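Local coordinates for protein putative regulator (PDB 3HFI) that probably regulates transcription as a DNA-binding protein, its UTRA domain probably sensing a small-molecule effector, at residues A[36-41]-A[46-51]; A[56-61]-A[121-126]; A[73-76]-A[81-84]; A[90-95]-A[136-141]. One frame throughout, in Å; residues are numbered along the deposited sequence.

Interaction 1 of 4, residues A[36-41]-A[46-51]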
loop_
_atom_site.group_PDB
_atom_site.type_symbol
_atom_site.label_atom_id
_atom_site.label_comp_id
_atom_site.label_asym_id
_atom_site.label_seq_id
_atom_site.Cartn_x
_atom_site.Cartn_y
_atom_site.Cartn_z
ATOM N N ALA A 36 -21.015 9.498 9.267
ATOM C CA ALA A 36 -19.603 9.911 9.154
ATOM C C ALA A 36 -19.287 11.030 10.139
ATOM O O ALA A 36 -20.002 12.052 10.193
ATOM C CB ALA A 36 -19.297 10.343 7.788
ATOM N N ASN A 37 -18.259 10.844 10.976
ATOM C CA ASN A 37 -17.863 11.958 11.862
ATOM C C ASN A 37 -17.097 12.974 11.052
ATOM O O ASN A 37 -16.839 12.744 9.867
ATOM C CB ASN A 37 -17.101 11.509 13.120
ATOM C CG ASN A 37 -15.712 10.984 12.828
ATOM O OD1 ASN A 37 -15.054 11.380 11.883
ATOM N ND2 ASN A 37 -15.262 10.064 13.683
ATOM N N ARG A 38 -16.813 14.125 11.641
ATOM C CA ARG A 38 -16.244 15.217 10.880
ATOM C C ARG A 38 -14.932 14.795 10.237
ATOM O O ARG A 38 -14.662 15.113 9.062
ATOM C CB ARG A 38 -16.006 16.460 11.741
ATOM C CG ARG A 38 -17.256 17.303 11.986
ATOM C CD ARG A 38 -17.019 18.345 13.097
ATOM N NE ARG A 38 -16.644 17.627 14.327
ATOM C CZ ARG A 38 -17.482 17.263 15.308
ATOM N NH1 ARG A 38 -18.776 17.601 15.271
ATOM N NH2 ARG A 38 -17.014 16.568 16.359
ATOM N N TYR A 39 -14.101 14.069 10.975
ATOM C CA TYR A 39 -12.763 13.698 10.411
ATOM C C TYR A 39 -12.917 12.772 9.250
ATOM O O TYR A 39 -12.336 12.966 8.207
ATOM C CB TYR A 39 -11.941 13.026 11.488
ATOM C CG TYR A 39 -10.561 12.619 11.042
ATOM C CD1 TYR A 39 -9.598 13.597 10.746
ATOM C CD2 TYR A 39 -10.207 11.262 10.958
ATOM C CE1 TYR A 39 -8.313 13.246 10.376
ATOM C CE2 TYR A 39 -8.900 10.892 10.578
ATOM C CZ TYR A 39 -7.963 11.902 10.284
ATOM O OH TYR A 39 -6.671 11.608 9.878
ATOM N N VAL A 40 -13.764 11.761 9.425
ATOM C CA VAL A 40 -14.006 10.812 8.367
ATOM C C VAL A 40 -14.696 11.456 7.161
ATOM O O VAL A 40 -14.384 11.154 5.988
ATOM C CB VAL A 40 -14.827 9.645 8.880
ATOM C CG1 VAL A 40 -15.329 8.831 7.711
ATOM C CG2 VAL A 40 -13.978 8.747 9.820
ATOM N N ALA A 41 -15.647 12.354 7.438
ATOM C CA ALA A 41 -16.330 13.042 6.360
ATOM C C ALA A 41 -15.353 13.863 5.537
ATOM O O ALA A 41 -15.438 13.838 4.327
ATOM C CB ALA A 41 -17.523 13.918 6.901
ATOM N N ILE A 46 -17.298 13.993 2.041
ATOM C CA ILE A 46 -18.752 13.901 2.129
ATOM C C ILE A 46 -19.220 14.829 3.244
ATOM O O ILE A 46 -18.408 15.322 4.007
ATOM C CB ILE A 46 -19.239 12.453 2.357
ATOM C CG1 ILE A 46 -18.700 11.874 3.659
ATOM C CG2 ILE A 46 -18.854 11.574 1.167
ATOM C CD1 ILE A 46 -19.251 10.414 3.947
ATOM N N THR A 47 -20.542 15.029 3.348
ATOM C CA THR A 47 -21.126 15.891 4.374
ATOM C C THR A 47 -21.032 15.152 5.704
ATOM O O THR A 47 -21.400 13.997 5.798
ATOM C CB THR A 47 -22.547 16.260 4.008
ATOM O OG1 THR A 47 -22.532 16.818 2.685
ATOM C CG2 THR A 47 -23.177 17.260 4.996
ATOM N N PRO A 48 -20.499 15.806 6.731
ATOM C CA PRO A 48 -20.561 15.245 8.060
ATOM C C PRO A 48 -21.967 14.748 8.344
ATOM O O PRO A 48 -22.983 15.437 8.058
ATOM C CB PRO A 48 -20.280 16.446 8.961
ATOM C CG PRO A 48 -19.300 17.364 8.052
ATOM C CD PRO A 48 -19.795 17.116 6.653
ATOM N N GLY A 49 -22.032 13.567 8.943
ATOM C CA GLY A 49 -23.324 12.944 9.295
ATOM C C GLY A 49 -23.909 11.980 8.248
ATOM O O GLY A 49 -24.894 11.229 8.518
ATOM N N GLN A 50 -23.349 12.002 7.053
ATOM C CA GLN A 50 -23.827 11.129 6.018
ATOM C C GLN A 50 -23.533 9.685 6.379
ATOM O O GLN A 50 -22.448 9.397 6.798
ATOM C CB GLN A 50 -23.105 11.428 4.733
ATOM C CG GLN A 50 -23.701 10.690 3.599
ATOM C CD GLN A 50 -23.250 11.223 2.308
ATOM O OE1 GLN A 50 -23.665 12.311 1.933
ATOM N NE2 GLN A 50 -22.414 10.475 1.590
ATOM N N ASP A 51 -24.501 8.790 6.208
ATOM C CA ASP A 51 -24.298 7.391 6.561
ATOM C C ASP A 51 -23.210 6.745 5.740
ATOM O O ASP A 51 -23.065 6.984 4.540
ATOM C CB ASP A 51 -25.614 6.618 6.439
ATOM C CG ASP A 51 -26.517 6.793 7.626
ATOM O OD1 ASP A 51 -26.085 7.285 8.692
ATOM O OD2 ASP A 51 -27.672 6.353 7.539
#
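A36 O takes the shortest bond across this contact, 2.8 Å from G49 N, which lies in the carbonyl plane. The N-H of the same residue is used too: A36 N donates to Q50 O over 2.9 Å, from 41° out of that carbonyl's plane. A36 is thus held by both its backbone groups against the end of the type II turn T47–Q50, where G49 takes a positive phi at the third position. At the other end I46 N donates to A41 O over 3.0 Å, nearly straight at 168°. N37 caps the helix that starts at R38, its OD1 accepting from V40 N at 2.8 Å.

Apolar groups fill the space between these bonds. A41 CB lies against the proline, 3.5 Å from P48 CA, with the ring's CD and CG close by. I46 has CG1 between its backbone N and carbonyl carbon (chi1 61°), which lays CG1 alongside A41 and carries CD1 onto A36 CB at 3.8 Å. R38 adds a loose touch of its CG on the P48 ring, and its guanidinium leads away.

Helix 38-44 is therefore closed onto the loop entering strand 51-60 by main-chain bonds at both ends of 36-41, with apolar side chains between them; no side-chain hydrogen bond or charge pair crosses the contact.

Interaction 2 of 4, residues A[56-61]-A[121-126]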
loop_
_atom_site.group_PDB
_atom_site.type_symbol
_atom_site.label_atom_id
_atom_site.label_comp_id
_atom_site.label_asym_id
_atom_site.label_seq_id
_atom_site.Cartn_x
_atom_site.Cartn_y
_atom_site.Cartn_z
ATOM N N GLU A 56 -15.374 -4.070 10.256
ATOM C CA GLU A 56 -14.186 -4.480 10.985
ATOM C C GLU A 56 -13.826 -5.905 10.582
ATOM O O GLU A 56 -14.670 -6.823 10.683
ATOM C CB GLU A 56 -14.468 -4.415 12.490
ATOM C CG GLU A 56 -13.271 -4.516 13.401
ATOM C CD GLU A 56 -13.685 -4.333 14.902
ATOM O OE1 GLU A 56 -14.783 -4.782 15.325
ATOM O OE2 GLU A 56 -12.902 -3.718 15.659
ATOM N N ARG A 57 -12.580 -6.078 10.151
ATOM C CA ARG A 57 -12.100 -7.319 9.539
ATOM C C ARG A 57 -10.775 -7.714 10.144
ATOM O O ARG A 57 -9.923 -6.858 10.390
ATOM C CB ARG A 57 -11.950 -7.114 8.039
ATOM C CG ARG A 57 -13.307 -7.043 7.350
ATOM C CD ARG A 57 -13.252 -6.174 6.151
ATOM N NE ARG A 57 -12.570 -6.872 5.099
ATOM C CZ ARG A 57 -11.512 -6.425 4.420
ATOM N NH1 ARG A 57 -10.941 -5.234 4.619
ATOM N NH2 ARG A 57 -11.009 -7.209 3.494
ATOM N N LEU A 58 -10.628 -9.010 10.423
ATOM C CA LEU A 58 -9.433 -9.514 11.067
ATOM C C LEU A 58 -8.764 -10.390 10.039
ATOM O O LEU A 58 -9.366 -11.328 9.520
ATOM C CB LEU A 58 -9.757 -10.297 12.350
ATOM C CG LEU A 58 -8.564 -10.800 13.178
ATOM C CD1 LEU A 58 -7.880 -9.671 13.927
ATOM C CD2 LEU A 58 -9.007 -11.868 14.152
ATOM N N ARG A 59 -7.543 -10.038 9.694
ATOM C CA ARG A 59 -6.841 -10.760 8.663
ATOM C C ARG A 59 -5.818 -11.607 9.339
ATOM O O ARG A 59 -5.018 -11.084 10.105
ATOM C CB ARG A 59 -6.134 -9.830 7.730
ATOM C CG ARG A 59 -5.065 -10.539 6.939
ATOM C CD ARG A 59 -4.827 -9.797 5.653
ATOM N NE ARG A 59 -6.104 -9.683 4.958
ATOM C CZ ARG A 59 -6.408 -8.736 4.082
ATOM N NH1 ARG A 59 -5.527 -7.785 3.764
ATOM N NH2 ARG A 59 -7.608 -8.731 3.518
ATOM N N SER A 60 -5.855 -12.911 9.070
ATOM C CA SER A 60 -4.833 -13.821 9.574
ATOM C C SER A 60 -4.044 -14.468 8.423
ATOM O O SER A 60 -4.573 -14.801 7.346
ATOM C CB SER A 60 -5.424 -14.849 10.549
ATOM O OG SER A 60 -6.626 -15.403 10.066
ATOM N N ILE A 61 -2.752 -14.606 8.678
ATOM C CA ILE A 61 -1.784 -15.058 7.682
ATOM C C ILE A 61 -1.205 -16.388 8.161
ATOM O O ILE A 61 -0.370 -16.429 9.074
ATOM C CB ILE A 61 -0.710 -13.941 7.384
ATOM C CG1 ILE A 61 -1.369 -12.839 6.511
ATOM C CG2 ILE A 61 0.536 -14.522 6.705
ATOM C CD1 ILE A 61 -0.874 -11.396 6.752
ATOM N N HIS A 121 -7.465 -7.274 22.200
ATOM C CA HIS A 121 -8.069 -8.589 22.318
ATOM C C HIS A 121 -8.202 -9.267 20.959
ATOM O O HIS A 121 -7.952 -10.445 20.813
ATOM C CB HIS A 121 -9.406 -8.524 23.101
ATOM C CG HIS A 121 -9.255 -8.812 24.577
ATOM N ND1 HIS A 121 -8.907 -7.846 25.505
ATOM C CD2 HIS A 121 -9.369 -9.971 25.276
ATOM C CE1 HIS A 121 -8.835 -8.391 26.709
ATOM N N PHE A 122 -8.530 -8.518 19.940
ATOM C CA PHE A 122 -8.603 -9.109 18.613
ATOM C C PHE A 122 -7.260 -9.594 18.058
ATOM O O PHE A 122 -7.229 -10.534 17.284
ATOM C CB PHE A 122 -9.238 -8.112 17.649
ATOM C CG PHE A 122 -10.679 -7.843 17.940
ATOM C CD1 PHE A 122 -11.606 -8.867 17.883
ATOM C CD2 PHE A 122 -11.109 -6.561 18.266
ATOM C CE1 PHE A 122 -12.952 -8.631 18.158
ATOM C CE2 PHE A 122 -12.454 -6.296 18.527
ATOM C CZ PHE A 122 -13.383 -7.333 18.478
ATOM N N LEU A 123 -6.163 -8.947 18.440
ATOM C CA LEU A 123 -4.843 -9.268 17.901
ATOM C C LEU A 123 -3.929 -9.993 18.904
ATOM O O LEU A 123 -2.802 -10.377 18.580
ATOM C CB LEU A 123 -4.164 -7.978 17.467
ATOM C CG LEU A 123 -4.759 -7.312 16.236
ATOM C CD1 LEU A 123 -4.147 -5.935 16.042
ATOM C CD2 LEU A 123 -4.523 -8.176 15.028
ATOM N N ASP A 124 -4.433 -10.167 20.116
ATOM C CA ASP A 124 -3.706 -10.766 21.231
ATOM C C ASP A 124 -2.735 -9.818 21.844
ATOM O O ASP A 124 -2.459 -9.882 23.011
ATOM C CB ASP A 124 -2.997 -12.027 20.820
ATOM C CG ASP A 124 -3.939 -13.069 20.375
ATOM O OD1 ASP A 124 -5.106 -13.001 20.763
ATOM O OD2 ASP A 124 -3.533 -13.962 19.625
ATOM N N ILE A 125 -2.205 -8.920 21.057
ATOM C CA ILE A 125 -1.328 -7.946 21.643
ATOM C C ILE A 125 -1.729 -7.649 23.099
ATOM O O ILE A 125 -2.886 -7.673 23.465
ATOM C CB ILE A 125 -1.332 -6.646 20.815
ATOM N N SER A 126 -0.739 -7.366 23.921
ATOM C CA SER A 126 -0.978 -6.881 25.252
ATOM C C SER A 126 -1.586 -5.538 25.039
ATOM O O SER A 126 -1.052 -4.724 24.314
ATOM C CB SER A 126 0.303 -6.803 26.085
ATOM O OG SER A 126 1.243 -5.921 25.497
#
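L58, in the extended strand 51-60, faces F122 in the last turn of helix 117-123, with CA atoms 7.6 Å apart and no hydrogen bond between the backbones; just beyond, D124 leaves the helix with a positive phi of 77°. The contact is therefore made by side chains that reach across from the strand. With CG anti to the backbone N (chi1 -176°), L58 sends its isobutyl end at the helix terminus. L58 CD1 comes within 3.5 Å of F122 O, and CD2 lies near the same oxygen, so both methyls of the fork meet the carbonyl. L58 CD1 also touches L123 CD2 at 3.8 Å, the two leucines sliding past each other in opposite directions.

E56, two residues earlier on the same face of the strand, holds its chain extended and crosses F122 at about a right angle. Its carboxylate oxygen OE2 meets the ring carbon F122 CE2 at 3.9 Å, an oblique approach with the carboxylate and ring planes 63° apart. F122 and L58 have similar areas buried here, F122 slightly more, and F122 CB meets L58 CD1 more loosely.

Around this packing, strand 51-60 runs between strands 26-35 and 65-73 of the antiparallel sheet: E56 and L58 bond through their backbones to strand 26-35, and E56 also touches L68 of strand 65-73. The helix end has its own ties, L123 O accepting from K154 and L123 packing on I115 in the loop before helix 117-123.

Interaction 3 of 4, residues A[73-76]-A[81-84]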
loop_
_atom_site.group_PDB
_atom_site.type_symbol
_atom_site.label_atom_id
_atom_site.label_comp_id
_atom_site.label_asym_id
_atom_site.label_seq_id
_atom_site.Cartn_x
_atom_site.Cartn_y
_atom_site.Cartn_z
ATOM N N ILE A 73 -16.694 3.165 4.288
ATOM C CA ILE A 73 -17.020 3.157 2.859
ATOM C C ILE A 73 -18.176 4.105 2.537
ATOM O O ILE A 73 -19.227 4.043 3.194
ATOM C CB ILE A 73 -17.408 1.721 2.403
ATOM C CG1 ILE A 73 -16.233 0.759 2.655
ATOM C CG2 ILE A 73 -17.716 1.759 0.938
ATOM C CD1 ILE A 73 -16.644 -0.587 3.271
ATOM N N ASN A 74 -17.974 4.990 1.544
ATOM C CA ASN A 74 -19.039 5.836 1.043
ATOM C C ASN A 74 -19.993 4.979 0.218
ATOM O O ASN A 74 -19.729 4.651 -0.935
ATOM C CB ASN A 74 -18.460 6.940 0.167
ATOM C CG ASN A 74 -19.506 7.869 -0.343
ATOM O OD1 ASN A 74 -20.694 7.711 -0.045
ATOM N ND2 ASN A 74 -19.087 8.872 -1.082
ATOM N N ILE A 75 -21.113 4.634 0.793
ATOM C CA ILE A 75 -22.054 3.712 0.168
ATOM C C ILE A 75 -22.846 4.326 -1.001
ATOM O O ILE A 75 -23.328 3.605 -1.880
ATOM C CB ILE A 75 -22.987 3.071 1.231
ATOM C CG1 ILE A 75 -23.772 4.086 2.029
ATOM C CG2 ILE A 75 -22.193 2.318 2.256
ATOM C CD1 ILE A 75 -24.162 3.482 3.428
ATOM N N GLU A 76 -22.901 5.656 -1.066
ATOM C CA GLU A 76 -23.574 6.335 -2.196
ATOM C C GLU A 76 -22.951 5.984 -3.538
ATOM O O GLU A 76 -23.620 5.996 -4.549
ATOM C CB GLU A 76 -23.528 7.838 -2.022
ATOM C CG GLU A 76 -23.875 8.340 -0.581
ATOM C CD GLU A 76 -25.145 7.738 -0.006
ATOM O OE1 GLU A 76 -26.148 7.568 -0.769
ATOM O OE2 GLU A 76 -25.156 7.448 1.236
ATOM N N ILE A 81 -23.842 -2.381 -1.536
ATOM C CA ILE A 81 -22.680 -2.854 -0.778
ATOM C C ILE A 81 -23.087 -3.283 0.632
ATOM O O ILE A 81 -22.437 -4.145 1.260
ATOM C CB ILE A 81 -21.576 -1.735 -0.680
ATOM C CG1 ILE A 81 -20.275 -2.273 -0.050
ATOM C CG2 ILE A 81 -22.112 -0.479 0.095
ATOM C CD1 ILE A 81 -19.093 -2.542 -1.004
ATOM N N VAL A 82 -24.125 -2.638 1.146
ATOM C CA VAL A 82 -24.562 -2.939 2.490
ATOM C C VAL A 82 -25.137 -4.369 2.565
ATOM O O VAL A 82 -25.171 -4.924 3.652
ATOM C CB VAL A 82 -25.609 -1.913 3.074
ATOM C CG1 VAL A 82 -25.004 -0.522 3.142
ATOM C CG2 VAL A 82 -26.870 -1.944 2.292
ATOM N N GLU A 83 -25.533 -4.962 1.432
ATOM C CA GLU A 83 -26.140 -6.287 1.433
ATOM C C GLU A 83 -25.133 -7.394 1.265
ATOM O O GLU A 83 -25.508 -8.550 1.369
ATOM C CB GLU A 83 -27.175 -6.400 0.337
ATOM C CG GLU A 83 -28.424 -5.572 0.613
ATOM C CD GLU A 83 -28.991 -4.919 -0.661
ATOM O OE1 GLU A 83 -29.108 -3.653 -0.714
ATOM O OE2 GLU A 83 -29.313 -5.681 -1.607
ATOM N N ILE A 84 -23.871 -7.072 1.026
ATOM C CA ILE A 84 -22.839 -8.096 0.769
ATOM C C ILE A 84 -22.411 -8.822 2.074
ATOM O O ILE A 84 -22.409 -8.235 3.139
ATOM C CB ILE A 84 -21.570 -7.459 0.024
ATOM C CG1 ILE A 84 -21.981 -6.773 -1.292
ATOM C CG2 ILE A 84 -20.497 -8.479 -0.299
ATOM C CD1 ILE A 84 -22.701 -7.662 -2.263
#
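Two short 3-10 turns, at I75–E76 and at I81–V82–E83, pack against each other in the connection that leads from strand 65-73 to helix 91-99. I75 and I81 are the closest pair of backbone positions, their CA atoms 6.7 Å apart, and both send their side chains at the opposite turn. The branch methyls do the touching: I75 CG2 meets I81 CG2 at 3.5 Å, while I75 CB lies 3.8 Å from I81 CG2. The two side chains cross at about a right angle, so the contact is concentrated on these methyls rather than spread along the chains.

A chi1 of 58° leaves I75 CG2 beside the backbone N, facing I81, and brings both CG2 and CD1 to V82. V82 CG1 is 4.1 Å from both I75 CG2 and I75 CD1, again with the side chains crossing at about a right angle. V82 lies nearer the surface than I81. The start of the first turn is set by N74, whose OD1 accepts from E76 N over 3.2 Å in an Asx turn; the donor stands 46° out of the carboxamide's carbonyl plane, and the N-H...O angle is a bent 139°.

The isoleucines continue into the rest of the fold. I75 and I81 both touch L53 of strand 51-60, and I81 also lies on I95 and L98 of helix 91-99, so this contact wedges the connecting loop between strand 51-60 and helix 91-99.

Interaction 4 of 4, residues A[90-95]-A[136-141]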
loop_
_atom_site.group_PDB
_atom_site.type_symbol
_atom_site.label_atom_id
_atom_site.label_comp_id
_atom_site.label_asym_id
_atom_site.label_seq_id
_atom_site.Cartn_x
_atom_site.Cartn_y
_atom_site.Cartn_z
ATOM N N ASN A 90 -14.775 -10.463 -1.514
ATOM C CA ASN A 90 -13.630 -9.574 -1.250
ATOM C C ASN A 90 -14.052 -8.097 -1.354
ATOM O O ASN A 90 -14.822 -7.717 -2.252
ATOM C CB ASN A 90 -12.498 -9.859 -2.236
ATOM C CG ASN A 90 -12.027 -11.291 -2.181
ATOM O OD1 ASN A 90 -11.949 -11.978 -3.213
ATOM N ND2 ASN A 90 -11.725 -11.764 -0.971
ATOM N N LEU A 91 -13.543 -7.275 -0.447
ATOM C CA LEU A 91 -14.089 -5.936 -0.283
ATOM C C LEU A 91 -13.866 -5.082 -1.515
ATOM O O LEU A 91 -14.817 -4.587 -2.080
ATOM C CB LEU A 91 -13.477 -5.238 0.939
ATOM C CG LEU A 91 -13.895 -3.813 1.161
ATOM C CD1 LEU A 91 -15.455 -3.635 1.221
ATOM C CD2 LEU A 91 -13.238 -3.333 2.428
ATOM N N PHE A 92 -12.617 -4.939 -1.944
ATOM C CA PHE A 92 -12.297 -3.989 -2.983
ATOM C C PHE A 92 -12.764 -4.387 -4.394
ATOM O O PHE A 92 -13.330 -3.546 -5.103
ATOM C CB PHE A 92 -10.851 -3.573 -2.877
ATOM C CG PHE A 92 -10.590 -2.762 -1.642
ATOM C CD1 PHE A 92 -10.960 -1.420 -1.583
ATOM C CD2 PHE A 92 -10.075 -3.347 -0.502
ATOM C CE1 PHE A 92 -10.778 -0.667 -0.425
ATOM C CE2 PHE A 92 -9.863 -2.570 0.668
ATOM C CZ PHE A 92 -10.221 -1.239 0.687
ATOM N N PRO A 93 -12.641 -5.667 -4.760
ATOM C CA PRO A 93 -13.306 -6.135 -5.965
ATOM C C PRO A 93 -14.777 -5.840 -5.967
ATOM O O PRO A 93 -15.318 -5.482 -7.006
ATOM C CB PRO A 93 -13.077 -7.645 -5.920
ATOM C CG PRO A 93 -11.721 -7.774 -5.228
ATOM C CD PRO A 93 -11.800 -6.709 -4.155
ATOM N N THR A 94 -15.425 -5.946 -4.801
ATOM C CA THR A 94 -16.848 -5.707 -4.718
ATOM C C THR A 94 -17.203 -4.225 -4.876
ATOM O O THR A 94 -18.218 -3.883 -5.484
ATOM C CB THR A 94 -17.446 -6.265 -3.389
ATOM O OG1 THR A 94 -17.151 -7.672 -3.260
ATOM C CG2 THR A 94 -18.950 -6.086 -3.337
ATOM N N ILE A 95 -16.400 -3.355 -4.292
ATOM C CA ILE A 95 -16.522 -1.905 -4.462
ATOM C C ILE A 95 -16.462 -1.616 -5.967
ATOM O O ILE A 95 -17.320 -0.919 -6.502
ATOM C CB ILE A 95 -15.419 -1.190 -3.627
ATOM C CG1 ILE A 95 -15.776 -1.291 -2.122
ATOM C CG2 ILE A 95 -15.181 0.253 -4.071
ATOM C CD1 ILE A 95 -14.718 -0.675 -1.146
ATOM N N GLN A 136 -5.430 4.806 5.604
ATOM C CA GLN A 136 -5.333 4.714 4.179
ATOM C C GLN A 136 -6.591 5.240 3.539
ATOM O O GLN A 136 -7.705 4.846 3.914
ATOM C CB GLN A 136 -5.194 3.259 3.786
ATOM C CG GLN A 136 -5.025 3.091 2.266
ATOM C CD GLN A 136 -4.899 1.675 1.861
ATOM O OE1 GLN A 136 -5.850 0.864 2.053
ATOM N NE2 GLN A 136 -3.708 1.318 1.302
ATOM N N LEU A 137 -6.426 6.105 2.567
ATOM C CA LEU A 137 -7.541 6.670 1.837
ATOM C C LEU A 137 -7.433 6.090 0.433
ATOM O O LEU A 137 -6.408 6.185 -0.169
ATOM C CB LEU A 137 -7.451 8.209 1.842
ATOM C CG LEU A 137 -8.658 9.015 1.368
ATOM C CD1 LEU A 137 -9.948 8.598 2.047
ATOM C CD2 LEU A 137 -8.440 10.523 1.524
ATOM N N VAL A 138 -8.531 5.539 -0.065
ATOM C CA VAL A 138 -8.635 4.850 -1.355
ATOM C C VAL A 138 -9.608 5.616 -2.248
ATOM O O VAL A 138 -10.670 6.020 -1.785
ATOM C CB VAL A 138 -9.087 3.375 -1.140
ATOM C CG1 VAL A 138 -9.231 2.635 -2.491
ATOM C CG2 VAL A 138 -8.052 2.632 -0.220
ATOM N N PHE A 139 -9.215 5.851 -3.515
ATOM C CA PHE A 139 -9.898 6.758 -4.433
ATOM C C PHE A 139 -10.223 6.030 -5.720
ATOM O O PHE A 139 -9.410 5.233 -6.223
ATOM C CB PHE A 139 -9.005 7.895 -4.876
ATOM C CG PHE A 139 -8.577 8.848 -3.797
ATOM C CD1 PHE A 139 -9.062 10.136 -3.770
ATOM C CD2 PHE A 139 -7.593 8.495 -2.898
ATOM C CE1 PHE A 139 -8.596 11.057 -2.817
ATOM C CE2 PHE A 139 -7.107 9.381 -1.934
ATOM C CZ PHE A 139 -7.615 10.684 -1.900
ATOM N N PHE A 140 -11.386 6.351 -6.288
ATOM C CA PHE A 140 -11.645 6.067 -7.679
ATOM C C PHE A 140 -10.966 7.058 -8.603
ATOM O O PHE A 140 -10.435 6.719 -9.639
ATOM C CB PHE A 140 -13.136 6.167 -7.918
ATOM C CG PHE A 140 -13.941 5.057 -7.308
ATOM C CD1 PHE A 140 -13.543 3.722 -7.416
ATOM C CD2 PHE A 140 -15.125 5.348 -6.651
ATOM C CE1 PHE A 140 -14.333 2.713 -6.870
ATOM C CE2 PHE A 140 -15.947 4.323 -6.133
ATOM C CZ PHE A 140 -15.548 3.026 -6.242
ATOM N N SER A 141 -11.040 8.320 -8.278
ATOM C CA SER A 141 -10.397 9.306 -9.089
ATOM C C SER A 141 -9.800 10.253 -8.105
ATOM O O SER A 141 -10.131 10.209 -6.911
ATOM C CB SER A 141 -11.371 10.054 -10.005
ATOM O OG SER A 141 -12.254 10.882 -9.247
#
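F92 and F140 each have about 40 Å² buried by this contact, and I95 nearly as much; the three join helix 91-99 to the end of strand 130-139. I95 and F140 make the tighter pair. I95 points CG2 across to the ring, 3.5 Å from F140 CZ and 3.8 Å from F140 CE1, approaching obliquely. Its CG2 lies anti to the backbone N while CG1 takes the position beside it (chi1 -72°), so the branch methyl, not the longer CD1 arm, reaches the phenyl ring.

F92, one turn earlier, meets V138 with its ring carbon CE1, 4.2 Å from V138 CG1, also obliquely. On the helix itself L91 CG lies 4.2 Å above the F92 ring plane, over its centre, so L91 covers one face of the ring. At the helix start N90 O accepts from T94 N at 3.2 Å and, over a distance short enough to be doubtful, from T94 OG1, the two donors coming from opposite faces of its plane.

F140 sits where the chain turns a corner, and F140 and S141 both face L144 in a classic beta bulge. Strand 144-153 adds to the cover here, F92 and V138 touching E147 and F140 touching V146. L160 of the second subunit packs on F92 and V138, and the Q136 side chain bonds to Y159 O and G161 N of that subunit.

No polar bond crosses between the two segments: the helix rests on the strand through methyl and ring carbons alone, an apolar seam that the second subunit partly covers.

Interactions 2 and 4 are buried contacts, each setting a helix against a strand of the same antiparallel sheet without any hydrogen bond across, their centres about 22 Å apart and on opposite sides of the chain's centre; they meet where R57 touches L91. Interactions 1 and 3 are partly buried and short-range: interaction 1 closes helix 38-44 onto the loop after it, and interaction 3 joins two parts of one loop. Backbone hydrogen bonds carry the first, methyl packing the second. Interaction 3 lies between interactions 1 and 4 and touches both, N74 meeting Q50 and I46, and I81 packing on I95. Among the four, interaction 4 alone is touched by the second subunit.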